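Local coordinates for protein aldehyde dehydrogenase 12 (Zea mays, PDB 6D97) that probably oxidises L-glutamate gamma-semialdehyde to glutamate with NAD+ as the last enzyme of proline catabolism in plants, at residues G51-S56 with Q233-L238. Numbering follows the deposited sequence.
Sequences GSWTAS and QMIRLL
R236 lays its guanidinium over one face of the W53 indole, and following the arginine outward from the helix shows how it gets there. CB leaves the helix without aiming at the strand. CG stands beside the backbone N, anti to the carbonyl carbon (chi1 -61°), and meets the benzo part of the ring, with R236 CG 3.5 Å from W53 CZ2. From CG to NE the chain runs extended, which carries it across the indole toward the pyrrole part. R236 NE lies about equally far from W53 CZ2 and CE2 and is paired in a salt bridge with E232, one helical turn earlier. R236 CZ sits 3.8 Å from the centroid of the five-membered ring of W53 and 15° off its normal, a cation-pi stack with the two planes only 14° apart. The tip spreads over the indole: R236 NH1 comes to 3.5 Å from W53 NE1, two donors that stack rather than bond, while R236 NH2 lies 3.5 Å from W53 CD2 and also makes a weak hydrogen bond to Q46. The salt bridge from E232 OE2 to NE probably helps to set the rotation of the guanidinium and to balance its charge. I235 adds an apolar touch, its CG2 reaching W53 CZ2 at 3.9 Å, and F48 meets the indole edge-to-face. The contact joins strand 52-54, an outermost strand of the small mixed sheet near the N-terminus, to helix 229-240. That helix follows strand 218-223 in the parallel Rossmann-type sheet of the NAD-binding domain, on the crossover leading to strand 249-251, an arrangement that belongs to the aldehyde dehydrogenase fold.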
# COMPACT_ATOMS: atom_id res chain seq x y z
N GLY A 51 34.80 6.41 14.76
CA GLY A 51 34.24 6.91 16.00
C GLY A 51 34.85 8.16 16.58
O GLY A 51 34.51 8.52 17.72
N SER A 52 35.74 8.85 15.87
CA SER A 52 36.34 10.05 16.44
C SER A 52 36.63 11.07 15.35
O SER A 52 36.81 10.73 14.17
CB SER A 52 37.63 9.72 17.22
OG SER A 52 38.49 8.88 16.47
N TRP A 53 36.66 12.33 15.76
CA TRP A 53 37.04 13.42 14.88
C TRP A 53 38.54 13.40 14.64
O TRP A 53 39.33 13.24 15.57
CB TRP A 53 36.60 14.76 15.47
CG TRP A 53 35.11 14.93 15.47
CD1 TRP A 53 34.26 14.80 16.53
CD2 TRP A 53 34.30 15.25 14.33
NE1 TRP A 53 32.96 15.02 16.12
CE2 TRP A 53 32.96 15.30 14.78
CE3 TRP A 53 34.57 15.49 12.99
CZ2 TRP A 53 31.90 15.59 13.92
CZ3 TRP A 53 33.52 15.78 12.14
CH2 TRP A 53 32.20 15.83 12.61
N THR A 54 38.93 13.58 13.38
CA THR A 54 40.31 13.36 12.97
C THR A 54 40.65 14.29 11.81
O THR A 54 39.81 14.61 10.98
CB THR A 54 40.52 11.90 12.55
OG1 THR A 54 41.77 11.77 11.86
CG2 THR A 54 39.39 11.46 11.63
N ALA A 55 41.92 14.71 11.78
CA ALA A 55 42.40 15.58 10.71
C ALA A 55 42.95 14.75 9.56
O ALA A 55 42.43 13.67 9.26
CB ALA A 55 43.46 16.54 11.24
N SER A 56 43.99 15.26 8.92
CA SER A 56 44.64 14.56 7.82
C SER A 56 46.07 15.07 7.71
O SER A 56 46.47 15.99 8.42
CB SER A 56 43.88 14.76 6.50
OG SER A 56 43.95 16.10 6.06
N GLN A 233 29.05 20.41 11.26
CA GLN A 233 28.30 20.91 12.41
C GLN A 233 27.04 20.10 12.64
O GLN A 233 26.67 19.82 13.78
CB GLN A 233 27.97 22.39 12.21
CG GLN A 233 29.19 23.27 12.02
CD GLN A 233 30.14 23.21 13.19
OE1 GLN A 233 29.77 23.55 14.32
NE2 GLN A 233 31.36 22.77 12.94
N MET A 234 26.36 19.70 11.56
CA MET A 234 25.15 18.90 11.70
C MET A 234 25.45 17.55 12.33
O MET A 234 24.66 17.04 13.15
CB MET A 234 24.47 18.73 10.35
CG MET A 234 23.13 18.02 10.43
SD MET A 234 21.92 18.97 11.37
CE MET A 234 20.84 17.64 11.90
N ILE A 235 26.59 16.95 11.99
CA ILE A 235 26.96 15.65 12.55
C ILE A 235 27.25 15.78 14.04
O ILE A 235 26.91 14.88 14.83
CB ILE A 235 28.15 15.06 11.79
CG1 ILE A 235 27.71 14.66 10.38
CG2 ILE A 235 28.69 13.84 12.51
CD1 ILE A 235 28.87 14.32 9.46
N ARG A 236 27.87 16.88 14.45
CA ARG A 236 28.09 17.12 15.88
C ARG A 236 26.78 17.22 16.63
O ARG A 236 26.63 16.66 17.72
CB ARG A 236 28.93 18.39 16.07
CG ARG A 236 30.29 18.29 15.43
CD ARG A 236 31.15 19.52 15.67
NE ARG A 236 32.47 19.35 15.06
CZ ARG A 236 33.51 18.80 15.68
NH1 ARG A 236 33.39 18.37 16.93
NH2 ARG A 236 34.67 18.67 15.04
N LEU A 237 25.80 17.91 16.05
CA LEU A 237 24.46 17.95 16.62
C LEU A 237 23.87 16.55 16.70
O LEU A 237 23.30 16.15 17.73
CB LEU A 237 23.56 18.88 15.79
CG LEU A 237 22.08 19.14 16.11
CD1 LEU A 237 21.62 20.36 15.32
CD2 LEU A 237 21.15 17.94 15.84
N LEU A 238 23.98 15.78 15.61
CA LEU A 238 23.40 14.44 15.58
C LEU A 238 24.03 13.54 16.64
O LEU A 238 23.34 12.73 17.27
CB LEU A 238 23.56 13.83 14.19
CG LEU A 238 22.63 14.36 13.10
CD1 LEU A 238 23.08 13.91 11.72
CD2 LEU A 238 21.20 13.90 13.38